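Local atomic coordinates of D-ribulose-5-phosphate 3-epimerase, putative (Plasmodium falciparum, PDB entry 1TQX), a protein that probably catalyses the metal-dependent interconversion of D-ribulose 5-phosphate and D-xylulose 5-phosphate, with one divalent cation bound per subunit. Residues A[100-104]-A[132-138]; A[52-56]-A[82-86]. All coordinates share one frame. Numbering follows the deposited sequence.

How the interactions relate
Both contacts join consecutive units on the outside of one TIM barrel, and they follow each other along the chain. Interaction 2 comes first: helix 52-58, which follows strand 34-40, meets residues 82-86, reached after the chain has run through strand 66-72 and just before it enters strand 88-92. That loop is closed before interaction 1 opens. There, helix 100-111, which follows strand 88-92, packs on residues 132-138, reached through strand 116-121 and leading to strand 141-145. The two loops neither nest nor cross. The centres of the two contacts are about 25 Å apart and their nearest atoms about 14 Å; each joins a different pair of neighbouring units, with strand 88-92 between them in sequence.

Interaction 1. Residues A[100-104]-A[132-138]; sequences TERCI and PILDTNL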
loop_
_atom_site.group_PDB
_atom_site.type_symbol
_atom_site.label_atom_id
_atom_site.label_comp_id
_atom_site.label_asym_id
_atom_site.label_seq_id
_atom_site.Cartn_x
_atom_site.Cartn_y
_atom_site.Cartn_z
ATOM N N THR A 100 -12.158 -16.472 -2.652
ATOM C CA THR A 100 -10.835 -16.907 -3.080
ATOM C C THR A 100 -10.619 -17.131 -4.574
ATOM O O THR A 100 -9.622 -16.672 -5.135
ATOM C CB THR A 100 -10.442 -18.196 -2.331
ATOM O OG1 THR A 100 -10.421 -17.933 -0.924
ATOM C CG2 THR A 100 -9.064 -18.679 -2.772
ATOM N N GLU A 101 -11.537 -17.845 -5.216
ATOM C CA GLU A 101 -11.395 -18.126 -6.639
ATOM C C GLU A 101 -11.318 -16.866 -7.492
ATOM O O GLU A 101 -10.481 -16.772 -8.391
ATOM C CB GLU A 101 -12.542 -19.020 -7.117
ATOM C CG GLU A 101 -12.539 -20.391 -6.458
ATOM C CD GLU A 101 -11.277 -21.182 -6.758
ATOM O OE1 GLU A 101 -11.073 -22.239 -6.126
ATOM O OE2 GLU A 101 -10.490 -20.756 -7.632
ATOM N N ARG A 102 -12.182 -15.894 -7.216
ATOM C CA ARG A 102 -12.167 -14.654 -7.984
ATOM C C ARG A 102 -10.875 -13.886 -7.749
ATOM O O ARG A 102 -10.322 -13.291 -8.673
ATOM C CB ARG A 102 -13.362 -13.774 -7.618
ATOM C CG ARG A 102 -14.694 -14.262 -8.173
ATOM C CD ARG A 102 -15.790 -13.249 -7.903
ATOM N NE ARG A 102 -15.513 -11.963 -8.538
ATOM C CZ ARG A 102 -16.128 -10.827 -8.224
ATOM N NH1 ARG A 102 -17.060 -10.814 -7.279
ATOM N NH2 ARG A 102 -15.811 -9.702 -8.850
ATOM N N CYS A 103 -10.396 -13.896 -6.508
ATOM C CA CYS A 103 -9.160 -13.200 -6.171
ATOM C C CYS A 103 -7.966 -13.873 -6.845
ATOM O O CYS A 103 -7.059 -13.200 -7.344
ATOM C CB CYS A 103 -8.963 -13.164 -4.651
ATOM S SG CYS A 103 -10.152 -12.076 -3.789
ATOM N N ILE A 104 -7.962 -15.201 -6.860
ATOM C CA ILE A 104 -6.876 -15.931 -7.498
ATOM C C ILE A 104 -6.812 -15.591 -8.991
ATOM O O ILE A 104 -5.730 -15.393 -9.542
ATOM C CB ILE A 104 -7.053 -17.456 -7.326
ATOM C CG1 ILE A 104 -6.837 -17.840 -5.858
ATOM C CG2 ILE A 104 -6.065 -18.205 -8.214
ATOM C CD1 ILE A 104 -7.117 -19.298 -5.553
ATOM N N PRO A 132 -6.022 -19.279 1.610
ATOM C CA PRO A 132 -6.127 -19.981 0.325
ATOM C C PRO A 132 -5.455 -19.223 -0.825
ATOM O O PRO A 132 -4.793 -19.819 -1.678
ATOM C CB PRO A 132 -7.635 -20.110 0.128
ATOM C CG PRO A 132 -8.145 -20.216 1.536
ATOM C CD PRO A 132 -7.345 -19.146 2.243
ATOM N N ILE A 133 -5.619 -17.905 -0.841
ATOM C CA ILE A 133 -5.026 -17.088 -1.891
ATOM C C ILE A 133 -3.519 -16.971 -1.722
ATOM O O ILE A 133 -2.759 -17.137 -2.678
ATOM C CB ILE A 133 -5.611 -15.667 -1.890
ATOM C CG1 ILE A 133 -7.136 -15.730 -1.976
ATOM C CG2 ILE A 133 -5.047 -14.881 -3.067
ATOM C CD1 ILE A 133 -7.821 -14.406 -1.696
ATOM N N LEU A 134 -3.093 -16.684 -0.497
ATOM C CA LEU A 134 -1.677 -16.525 -0.206
ATOM C C LEU A 134 -0.873 -17.795 -0.448
ATOM O O LEU A 134 0.304 -17.725 -0.793
ATOM C CB LEU A 134 -1.487 -16.053 1.241
ATOM C CG LEU A 134 -2.090 -14.681 1.562
ATOM C CD1 LEU A 134 -1.829 -14.322 3.018
ATOM C CD2 LEU A 134 -1.488 -13.635 0.636
ATOM N N ASP A 135 -1.501 -18.952 -0.275
ATOM C CA ASP A 135 -0.791 -20.210 -0.482
ATOM C C ASP A 135 -0.426 -20.472 -1.944
ATOM O O ASP A 135 0.430 -21.310 -2.228
ATOM C CB ASP A 135 -1.606 -21.387 0.070
ATOM C CG ASP A 135 -1.574 -21.464 1.589
ATOM O OD1 ASP A 135 -0.723 -20.794 2.216
ATOM O OD2 ASP A 135 -2.393 -22.212 2.163
ATOM N N THR A 136 -1.057 -19.750 -2.868
ATOM C CA THR A 136 -0.782 -19.924 -4.295
ATOM C C THR A 136 0.510 -19.232 -4.713
ATOM O O THR A 136 1.017 -19.461 -5.817
ATOM C CB THR A 136 -1.912 -19.345 -5.161
ATOM O OG1 THR A 136 -1.888 -17.915 -5.075
ATOM C CG2 THR A 136 -3.262 -19.848 -4.684
ATOM N N ASN A 137 1.033 -18.381 -3.834
ATOM C CA ASN A 137 2.267 -17.641 -4.096
ATOM C C ASN A 137 2.119 -16.544 -5.152
ATOM O O ASN A 137 3.111 -15.969 -5.597
ATOM C CB ASN A 137 3.385 -18.598 -4.519
ATOM C CG ASN A 137 3.762 -19.569 -3.425
ATOM O OD1 ASN A 137 4.130 -19.162 -2.324
ATOM N ND2 ASN A 137 3.674 -20.862 -3.722
ATOM N N LEU A 138 0.884 -16.254 -5.545
ATOM C CA LEU A 138 0.621 -15.226 -6.547
ATOM C C LEU A 138 0.664 -13.810 -5.975
ATOM O O LEU A 138 0.806 -12.837 -6.721
ATOM C CB LEU A 138 -0.754 -15.458 -7.177
ATOM C CG LEU A 138 -0.911 -16.681 -8.079
ATOM C CD1 LEU A 138 -2.381 -16.963 -8.316
ATOM C CD2 LEU A 138 -0.178 -16.433 -9.389
#
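This is an apolar contact between neighbouring parts of the outer layer of a TIM barrel: the first turn of helix 100-111 against the end of the short helix 131-134 and the turn that follows it. No hydrogen bond crosses, and the 306 Å² buried in total comes mainly from aliphatic groups. The backbones come closest at T100 and I133, whose CA atoms are 5.9 Å apart. CG2 of T100 lies 3.5 Å from CB of P132 and 3.6 Å from CG1 of I133. One turn on, CB of C103 lies 3.4 Å from CD1 of I133. I104 spreads further along the second segment: its CD1 is 4.0 Å from CG2 of T136, and its CG2 is 3.9 Å from CD1 of L138.

The T136 hydroxyl is engaged locally: OG1 donates to O of I133 (2.7 Å) and accepts from N of L138 (3.3 Å), the latter an ST turn. N137, last in the type I turn L134-N137, is the first residue after the helix to leave helical geometry, with positive phi (71°). Beneath the contact, C103 and I133 both touch I119 of strand 116-121 and F93, while L138 continues along helix 100-111 to A107 and K108.

Interaction 2. Residues A[52-56]-A[82-86]; sequences PPVIN and LLKTS
A helix start faces an irregular chain segment that ends in a turn. Residues 52-56 are helical (phi -46 to -73°, psi -35 to -47°), with N of N56 bonded to O of P52 at 2.7 Å. Residues 82-86 form no regular helix or strand; L83 is extended in phi (-131°, psi 39°), and a type I turn runs from L83 to S86, closed by S86 N to L83 O at 3.1 Å. The closest CA pair is P52 and L82, 6.0 Å apart, and 286 Å² is buried in total.

P52 directs CB across the gap, 3.8 Å from CB of L82 and 3.9 Å from CD2 of L83. I55, in the mt rotamer (chi1 -65°, chi2 169°), also points toward the loop: its CG2 is 3.9 Å from CD2 of L83 and 3.7 Å from OG of S86. L83, also mt, slots its CD2 between P52 and I55. N56, with chi1 at -70°, brings its side-chain amide close to the carbonyl oxygen of L82. A water donates to O of N56 at 2.8 Å and is hydrogen-bonded to OG1 of T85 at 2.8 Å.

I55 also packs inward on L37 and V39 of strand 34-40 and on F67 and V69 of strand 66-72, its side chain about 8 Å from that of the zinc ligand D38. A helix following one barrel strand and lying over the parallel strands against the next beta-alpha unit characterises the TIM barrel; here its partner leads into strand 88-92, behind strands carrying zinc ligands H36, D38 and H70.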
loop_
_atom_site.group_PDB
_atom_site.type_symbol
_atom_site.label_atom_id
_atom_site.label_comp_id
_atom_site.label_asym_id
_atom_site.label_seq_id
_atom_site.Cartn_x
_atom_site.Cartn_y
_atom_site.Cartn_z
ATOM N N PRO A 52 -6.256 6.431 -13.152
ATOM C CA PRO A 52 -5.241 6.128 -14.165
ATOM C C PRO A 52 -4.731 7.315 -14.978
ATOM O O PRO A 52 -3.530 7.429 -15.207
ATOM C CB PRO A 52 -5.929 5.073 -15.026
ATOM C CG PRO A 52 -6.698 4.295 -14.005
ATOM C CD PRO A 52 -7.341 5.427 -13.199
ATOM N N PRO A 53 -5.627 8.211 -15.430
ATOM C CA PRO A 53 -5.142 9.359 -16.211
ATOM C C PRO A 53 -4.089 10.173 -15.459
ATOM O O PRO A 53 -3.102 10.627 -16.042
ATOM C CB PRO A 53 -6.412 10.162 -16.466
ATOM C CG PRO A 53 -7.462 9.097 -16.564
ATOM C CD PRO A 53 -7.102 8.176 -15.407
ATOM N N VAL A 54 -4.306 10.353 -14.161
ATOM C CA VAL A 54 -3.371 11.114 -13.344
ATOM C C VAL A 54 -2.087 10.318 -13.112
ATOM O O VAL A 54 -0.984 10.844 -13.263
ATOM C CB VAL A 54 -3.998 11.473 -11.980
ATOM C CG1 VAL A 54 -3.000 12.241 -11.129
ATOM C CG2 VAL A 54 -5.259 12.299 -12.199
ATOM N N ILE A 55 -2.237 9.049 -12.752
ATOM C CA ILE A 55 -1.081 8.189 -12.504
ATOM C C ILE A 55 -0.228 7.975 -13.758
ATOM O O ILE A 55 1.003 7.988 -13.691
ATOM C CB ILE A 55 -1.536 6.817 -11.943
ATOM C CG1 ILE A 55 -2.180 7.024 -10.563
ATOM C CG2 ILE A 55 -0.353 5.850 -11.883
ATOM C CD1 ILE A 55 -2.897 5.792 -10.014
ATOM N N ASN A 56 -0.880 7.771 -14.899
ATOM C CA ASN A 56 -0.153 7.558 -16.152
ATOM C C ASN A 56 0.655 8.794 -16.546
ATOM O O ASN A 56 1.749 8.674 -17.108
ATOM C CB ASN A 56 -1.130 7.180 -17.279
ATOM C CG ASN A 56 -1.717 5.788 -17.098
ATOM O OD1 ASN A 56 -2.759 5.459 -17.673
ATOM N ND2 ASN A 56 -1.050 4.962 -16.299
ATOM N N LEU A 82 -5.424 -0.229 -17.620
ATOM C CA LEU A 82 -5.204 1.212 -17.584
ATOM C C LEU A 82 -3.961 1.627 -16.794
ATOM O O LEU A 82 -3.602 2.806 -16.776
ATOM C CB LEU A 82 -6.429 1.902 -16.970
ATOM C CG LEU A 82 -7.799 1.548 -17.562
ATOM C CD1 LEU A 82 -8.905 2.213 -16.741
ATOM C CD2 LEU A 82 -7.867 2.005 -19.011
ATOM N N LEU A 83 -3.299 0.673 -16.150
ATOM C CA LEU A 83 -2.132 1.002 -15.333
ATOM C C LEU A 83 -0.926 0.111 -15.628
ATOM O O LEU A 83 -0.182 -0.277 -14.717
ATOM C CB LEU A 83 -2.514 0.899 -13.848
ATOM C CG LEU A 83 -3.591 1.885 -13.361
ATOM C CD1 LEU A 83 -4.190 1.400 -12.044
ATOM C CD2 LEU A 83 -2.971 3.282 -13.206
ATOM N N LYS A 84 -0.729 -0.201 -16.903
ATOM C CA LYS A 84 0.380 -1.060 -17.313
ATOM C C LYS A 84 1.761 -0.506 -16.973
ATOM O O LYS A 84 2.710 -1.275 -16.826
ATOM C CB LYS A 84 0.329 -1.326 -18.824
ATOM C CG LYS A 84 -0.902 -2.083 -19.324
ATOM C CD LYS A 84 -0.736 -2.404 -20.817
ATOM C CE LYS A 84 -1.984 -3.001 -21.431
ATOM N NZ LYS A 84 -3.069 -1.994 -21.637
ATOM N N THR A 85 1.889 0.815 -16.862
ATOM C CA THR A 85 3.192 1.393 -16.557
ATOM C C THR A 85 3.511 1.469 -15.063
ATOM O O THR A 85 4.605 1.890 -14.697
ATOM C CB THR A 85 3.363 2.811 -17.174
ATOM O OG1 THR A 85 2.392 3.705 -16.612
ATOM C CG2 THR A 85 3.198 2.758 -18.698
ATOM N N SER A 86 2.569 1.069 -14.208
ATOM C CA SER A 86 2.812 1.080 -12.764
ATOM C C SER A 86 3.627 -0.155 -12.372
ATOM O O SER A 86 4.030 -0.928 -13.243
ATOM C CB SER A 86 1.486 1.126 -11.996
ATOM O OG SER A 86 0.908 2.423 -12.088
HETATM O O HOH W 1 2.459 6.103 -18.019
#